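Long-range contact in nucleoporin NUP116 (Candida glabrata, PDB 3NF5), which probably serves as a structural constituent of the nuclear pore complex, here represented by its C-terminal domain, which targets the protein to the pore: residues Tyr16-Ala26 and Leu62-Phe72. Residues are numbered along the deposited sequence; the frame is centred on the assembly and turned at random.
Sequences YYISPSLDTLA and LGSICDDLVVF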
ATOM      1  N   TYR A  16      10.869  -0.335   0.145  1.00 23.21           N
ATOM      2  CA  TYR A  16       9.931   0.030  -0.966  1.00 20.81           C
ATOM      3  C   TYR A  16      10.388  -0.526  -2.279  1.00 19.74           C
ATOM      4  O   TYR A  16      11.557  -0.595  -2.558  1.00 17.25           O
ATOM      5  CB  TYR A  16       9.708   1.544  -1.167  1.00 19.67           C
ATOM      6  CG  TYR A  16       8.789   2.118  -0.166  1.00 19.57           C
ATOM      7  CD1 TYR A  16       7.427   2.135  -0.378  1.00 17.39           C
ATOM      8  CD2 TYR A  16       9.271   2.635   1.031  1.00 22.17           C
ATOM      9  CE1 TYR A  16       6.552   2.666   0.539  1.00 17.30           C
ATOM     10  CE2 TYR A  16       8.385   3.108   2.011  1.00 18.24           C
ATOM     11  CZ  TYR A  16       7.039   3.145   1.742  1.00 20.03           C
ATOM     12  OH  TYR A  16       6.132   3.636   2.647  1.00 16.29           O
ATOM     13  N   TYR A  17       9.419  -0.821  -3.108  1.00 17.59           N
ATOM     14  CA  TYR A  17       9.667  -1.253  -4.442  1.00 17.78           C
ATOM     15  C   TYR A  17       8.491  -0.819  -5.314  1.00 16.92           C
ATOM     16  O   TYR A  17       7.415  -0.575  -4.824  1.00 13.45           O
ATOM     17  CB  TYR A  17       9.900  -2.761  -4.523  1.00 18.33           C
ATOM     18  CG  TYR A  17       8.733  -3.595  -4.104  1.00 17.33           C
ATOM     19  CD1 TYR A  17       7.813  -4.070  -5.042  1.00 20.24           C
ATOM     20  CD2 TYR A  17       8.506  -3.897  -2.761  1.00 17.30           C
ATOM     21  CE1 TYR A  17       6.716  -4.841  -4.657  1.00 16.61           C
ATOM     22  CE2 TYR A  17       7.443  -4.658  -2.377  1.00 15.64           C
ATOM     23  CZ  TYR A  17       6.537  -5.118  -3.336  1.00 18.39           C
ATOM     24  OH  TYR A  17       5.494  -5.860  -2.964  1.00 22.34           O
ATOM     25  N   ILE A  18       8.757  -0.725  -6.610  1.00 17.86           N
ATOM     26  CA  ILE A  18       7.731  -0.369  -7.607  1.00 17.81           C
ATOM     27  C   ILE A  18       7.957  -1.212  -8.864  1.00 17.68           C
ATOM     28  O   ILE A  18       9.110  -1.388  -9.255  1.00 18.41           O
ATOM     29  CB  ILE A  18       7.794   1.120  -7.923  1.00 18.58           C
ATOM     30  CG1 ILE A  18       6.569   1.584  -8.696  1.00 20.05           C
ATOM     31  CG2 ILE A  18       9.068   1.487  -8.681  1.00 22.64           C
ATOM     32  CD1 ILE A  18       6.466   3.141  -8.785  1.00 18.41           C
ATOM     33  N   SER A  19       6.855  -1.676  -9.474  1.00 16.85           N
ATOM     34  CA  SER A  19       6.825  -2.506 -10.732  1.00 18.60           C
ATOM     35  C   SER A  19       5.711  -1.991 -11.624  1.00 18.93           C
ATOM     36  O   SER A  19       4.615  -1.789 -11.151  1.00 17.83           O
ATOM     37  CB  SER A  19       6.559  -3.956 -10.370  1.00 18.20           C
ATOM     38  OG  SER A  19       6.419  -4.787 -11.533  1.00 25.60           O
ATOM     39  N   PRO A  20       6.006  -1.647 -12.893  1.00 20.05           N
ATOM     40  CA  PRO A  20       7.339  -1.533 -13.494  1.00 20.62           C
ATOM     41  C   PRO A  20       8.327  -0.625 -12.718  1.00 20.82           C
ATOM     42  O   PRO A  20       7.926   0.271 -11.942  1.00 19.23           O
ATOM     43  CB  PRO A  20       7.065  -1.041 -14.949  1.00 20.49           C
ATOM     44  CG  PRO A  20       5.564  -1.303 -15.180  1.00 21.70           C
ATOM     45  CD  PRO A  20       4.909  -1.292 -13.818  1.00 20.41           C
ATOM     46  N   SER A  21       9.623  -0.899 -12.917  1.00 20.36           N
ATOM     47  CA  SER A  21      10.673  -0.085 -12.368  1.00 21.07           C
ATOM     48  C   SER A  21      10.540   1.384 -12.713  1.00 21.37           C
ATOM     49  O   SER A  21      10.008   1.746 -13.751  1.00 20.51           O
ATOM     50  CB  SER A  21      12.059  -0.587 -12.816  1.00 21.43           C
ATOM     51  OG  SER A  21      12.306  -0.290 -14.184  1.00 23.59           O
ATOM     52  N   LEU A  22      11.045   2.245 -11.835  1.00 21.89           N
ATOM     53  CA  LEU A  22      11.134   3.675 -12.160  1.00 24.31           C
ATOM     54  C   LEU A  22      11.846   3.979 -13.502  1.00 24.22           C
ATOM     55  O   LEU A  22      11.472   4.909 -14.207  1.00 22.03           O
ATOM     56  CB  LEU A  22      11.819   4.470 -11.025  1.00 24.95           C
ATOM     57  CG  LEU A  22      11.010   4.669  -9.731  1.00 26.44           C
ATOM     58  CD1 LEU A  22      11.660   5.802  -8.879  1.00 29.05           C
ATOM     59  CD2 LEU A  22       9.592   5.022  -9.986  1.00 26.18           C
ATOM     60  N   ASP A  23      12.887   3.222 -13.804  1.00 25.42           N
ATOM     61  CA  ASP A  23      13.621   3.373 -15.069  1.00 27.38           C
ATOM     62  C   ASP A  23      12.717   3.008 -16.266  1.00 26.75           C
ATOM     63  O   ASP A  23      12.701   3.720 -17.278  1.00 26.50           O
ATOM     64  CB  ASP A  23      14.889   2.509 -15.059  1.00 28.63           C
ATOM     65  CG  ASP A  23      15.829   2.812 -16.262  1.00 37.05           C
ATOM     66  OD1 ASP A  23      16.253   4.002 -16.434  1.00 45.47           O
ATOM     67  OD2 ASP A  23      16.129   1.864 -17.050  1.00 44.77           O
ATOM     68  N   THR A  24      11.951   1.928 -16.157  1.00 25.46           N
ATOM     69  CA  THR A  24      11.002   1.587 -17.220  1.00 24.77           C
ATOM     70  C   THR A  24       9.934   2.665 -17.444  1.00 24.10           C
ATOM     71  O   THR A  24       9.716   3.088 -18.598  1.00 23.98           O
ATOM     72  CB  THR A  24      10.312   0.266 -16.940  1.00 25.13           C
ATOM     73  OG1 THR A  24      11.306  -0.747 -16.966  1.00 24.91           O
ATOM     74  CG2 THR A  24       9.261  -0.023 -17.975  1.00 25.14           C
ATOM     75  N   LEU A  25       9.352   3.153 -16.336  1.00 22.19           N
ATOM     76  CA  LEU A  25       8.274   4.147 -16.364  1.00 21.94           C
ATOM     77  C   LEU A  25       8.754   5.502 -16.924  1.00 22.16           C
ATOM     78  O   LEU A  25       8.032   6.174 -17.657  1.00 22.13           O
ATOM     79  CB  LEU A  25       7.673   4.321 -14.976  1.00 21.38           C
ATOM     80  CG  LEU A  25       6.897   3.158 -14.299  1.00 20.81           C
ATOM     81  CD1 LEU A  25       6.672   3.527 -12.843  1.00 17.52           C
ATOM     82  CD2 LEU A  25       5.533   2.926 -14.939  1.00 20.39           C
ATOM     83  N   ALA A  26      10.000   5.853 -16.624  1.00 23.39           N
ATOM     84  CA  ALA A  26      10.638   7.071 -17.165  1.00 23.61           C
ATOM     85  C   ALA A  26      10.786   6.995 -18.661  1.00 23.94           C
ATOM     86  O   ALA A  26      10.786   8.018 -19.278  1.00 25.18           O
ATOM     87  CB  ALA A  26      12.082   7.337 -16.486  1.00 23.44           C
ATOM     88  N   LEU A  62       8.202  10.668 -10.730  1.00 28.10           N
ATOM     89  CA  LEU A  62       8.230   9.256 -10.426  1.00 28.63           C
ATOM     90  C   LEU A  62       8.800   8.944  -9.004  1.00 28.12           C
ATOM     91  O   LEU A  62       8.292   8.081  -8.308  1.00 27.68           O
ATOM     92  CB  LEU A  62       8.993   8.539 -11.503  1.00 28.75           C
ATOM     93  CG  LEU A  62       8.340   8.599 -12.869  1.00 30.46           C
ATOM     94  CD1 LEU A  62       9.291   8.080 -13.898  1.00 34.26           C
ATOM     95  CD2 LEU A  62       7.012   7.850 -12.906  1.00 29.43           C
ATOM     96  N   GLY A  63       9.829   9.672  -8.581  1.00 26.93           N
ATOM     97  CA  GLY A  63      10.424   9.453  -7.272  1.00 25.93           C
ATOM     98  C   GLY A  63       9.523   9.807  -6.087  1.00 25.11           C
ATOM     99  O   GLY A  63       9.857   9.490  -4.932  1.00 25.98           O
ATOM    100  N   SER A  64       8.401  10.480  -6.339  1.00 23.23           N
ATOM    101  CA  SER A  64       7.436  10.744  -5.278  1.00 22.84           C
ATOM    102  C   SER A  64       6.432   9.642  -5.031  1.00 21.66           C
ATOM    103  O   SER A  64       5.696   9.740  -4.066  1.00 20.53           O
ATOM    104  CB  SER A  64       6.685  12.039  -5.500  1.00 24.12           C
ATOM    105  OG  SER A  64       5.706  11.909  -6.519  1.00 26.34           O
ATOM    106  N   ILE A  65       6.378   8.597  -5.879  1.00 20.01           N
ATOM    107  CA  ILE A  65       5.353   7.611  -5.715  1.00 19.99           C
ATOM    108  C   ILE A  65       5.593   6.757  -4.457  1.00 19.72           C
ATOM    109  O   ILE A  65       4.745   6.739  -3.536  1.00 19.54           O
ATOM    110  CB  ILE A  65       5.194   6.694  -6.959  1.00 19.06           C
ATOM    111  CG1 ILE A  65       4.846   7.503  -8.204  1.00 19.85           C
ATOM    112  CG2 ILE A  65       4.116   5.623  -6.666  1.00 21.45           C
ATOM    113  CD1 ILE A  65       4.840   6.675  -9.468  1.00 17.93           C
ATOM    114  N   CYS A  66       6.731   6.073  -4.394  1.00 21.08           N
ATOM    115  CA  CYS A  66       7.078   5.320  -3.167  1.00 21.38           C
ATOM    116  C   CYS A  66       7.431   6.235  -1.997  1.00 21.90           C
ATOM    117  O   CYS A  66       8.320   7.101  -2.116  1.00 21.32           O
ATOM    118  CB  CYS A  66       8.296   4.440  -3.405  1.00 22.64           C
ATOM    119  SG  CYS A  66       8.105   3.185  -4.651  1.00 22.99           S
ATOM    120  N   ASP A  67       6.763   6.010  -0.872  1.00 22.09           N
ATOM    121  CA  ASP A  67       7.019   6.685   0.430  1.00 22.61           C
ATOM    122  C   ASP A  67       6.733   8.207   0.483  1.00 22.63           C
ATOM    123  O   ASP A  67       7.283   8.943   1.311  1.00 23.44           O
ATOM    124  CB  ASP A  67       8.421   6.357   0.928  1.00 23.11           C
ATOM    125  CG  ASP A  67       8.540   6.324   2.455  1.00 24.75           C
ATOM    126  OD1 ASP A  67       7.586   6.037   3.217  1.00 23.08           O
ATOM    127  OD2 ASP A  67       9.670   6.549   2.875  1.00 30.02           O
ATOM    128  N   ASP A  68       5.821   8.658  -0.362  1.00 22.13           N
ATOM    129  CA  ASP A  68       5.264  10.013  -0.337  1.00 21.30           C
ATOM    130  C   ASP A  68       3.788   9.908  -0.785  1.00 19.70           C
ATOM    131  O   ASP A  68       2.920  10.015   0.011  1.00 19.27           O
ATOM    132  CB  ASP A  68       6.099  10.943  -1.231  1.00 22.54           C
ATOM    133  CG  ASP A  68       5.529  12.338  -1.372  1.00 24.68           C
ATOM    134  OD1 ASP A  68       4.368  12.563  -0.939  1.00 28.08           O
ATOM    135  OD2 ASP A  68       6.217  13.206  -2.001  1.00 28.29           O
ATOM    136  N   LEU A  69       3.521   9.619  -2.050  1.00 18.22           N
ATOM    137  CA  LEU A  69       2.139   9.393  -2.469  1.00 17.05           C
ATOM    138  C   LEU A  69       1.560   8.083  -1.880  1.00 15.47           C
ATOM    139  O   LEU A  69       0.399   8.000  -1.600  1.00 16.40           O
ATOM    140  CB  LEU A  69       2.062   9.281  -3.984  1.00 17.43           C
ATOM    141  CG  LEU A  69       2.303  10.609  -4.733  1.00 21.14           C
ATOM    142  CD1 LEU A  69       2.091  10.317  -6.237  1.00 20.01           C
ATOM    143  CD2 LEU A  69       1.327  11.667  -4.214  1.00 20.74           C
ATOM    144  N   VAL A  70       2.386   7.062  -1.770  1.00 15.23           N
ATOM    145  CA  VAL A  70       1.987   5.750  -1.285  1.00 14.87           C
ATOM    146  C   VAL A  70       2.920   5.418  -0.134  1.00 16.12           C
ATOM    147  O   VAL A  70       4.146   5.322  -0.338  1.00 16.09           O
ATOM    148  CB  VAL A  70       2.089   4.635  -2.354  1.00 14.47           C
ATOM    149  CG1 VAL A  70       1.620   3.302  -1.737  1.00 14.56           C
ATOM    150  CG2 VAL A  70       1.256   4.970  -3.615  1.00 15.23           C
ATOM    151  N   VAL A  71       2.331   5.251   1.039  1.00 16.18           N
ATOM    152  CA  VAL A  71       3.051   4.995   2.322  1.00 17.16           C
ATOM    153  C   VAL A  71       2.383   3.809   3.042  1.00 14.82           C
ATOM    154  O   VAL A  71       1.178   3.741   3.168  1.00 14.44           O
ATOM    155  CB  VAL A  71       3.075   6.281   3.231  1.00 17.75           C
ATOM    156  CG1 VAL A  71       3.617   5.985   4.668  1.00 20.42           C
ATOM    157  CG2 VAL A  71       3.896   7.423   2.599  1.00 17.70           C
ATOM    158  N   PHE A  72       3.173   2.833   3.428  1.00 16.89           N
ATOM    159  CA  PHE A  72       2.729   1.704   4.273  1.00 16.07           C
ATOM    160  C   PHE A  72       3.544   1.780   5.558  1.00 19.69           C
ATOM    161  O   PHE A  72       4.749   1.921   5.502  1.00 20.63           O
ATOM    162  CB  PHE A  72       3.025   0.399   3.562  1.00 18.02           C
ATOM    163  CG  PHE A  72       2.194   0.186   2.356  1.00 17.11           C
ATOM    164  CD1 PHE A  72       0.895  -0.269   2.485  1.00 19.86           C
ATOM    165  CD2 PHE A  72       2.689   0.517   1.084  1.00 21.20           C
ATOM    166  CE1 PHE A  72       0.122  -0.453   1.357  1.00 19.33           C
ATOM    167  CE2 PHE A  72       1.907   0.323  -0.033  1.00 17.21           C
ATOM    168  CZ  PHE A  72       0.659  -0.124   0.104  1.00 14.37           C
TER
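Tyr-16 lays one face of its ring over Asp-67, whose CB sits 3.8 Å from the ring centroid in a CH-pi contact, nearer the rim than the middle. The carboxylate is tilted 33° from the ring plane, and Asp-67 OD1 accepts a weak hydrogen bond from Tyr-16 OH at 2.9 Å. A second bond, from Phe-72 N at the edge of the ring to Tyr-16 OH, spans 3.2 Å with an N-H...O angle of 160°, so the phenol oxygen donates one bond, a weak one, and accepts another. Strand 16-19 is an edge strand, within this chain, of the antiparallel sheet in this Nup98-type autopeptidase S59 family domain, and its neighbour 40-43 lends Val-41 to the packing against Ile-65 and Cys-66. Ile-18 CD1 comes to 3.9 Å from Ile-65 CD1, its side chain extended with CG1 trans to the main-chain nitrogen (chi1 -167°) and the two isoleucines meeting nearly perpendicular. Cys-66 SG lies beside Ile-18 CB and obliquely to the Tyr-16 ring. Farther along, Leu-22 and Leu-62 lie alongside each other, running opposite ways, Leu-22 CD2 meeting Leu-62 CB at 3.9 Å, while the branches of Leu-62 divide between helix residues: CD1 touches Ala-26, and CD2 meets Leu-25 CB.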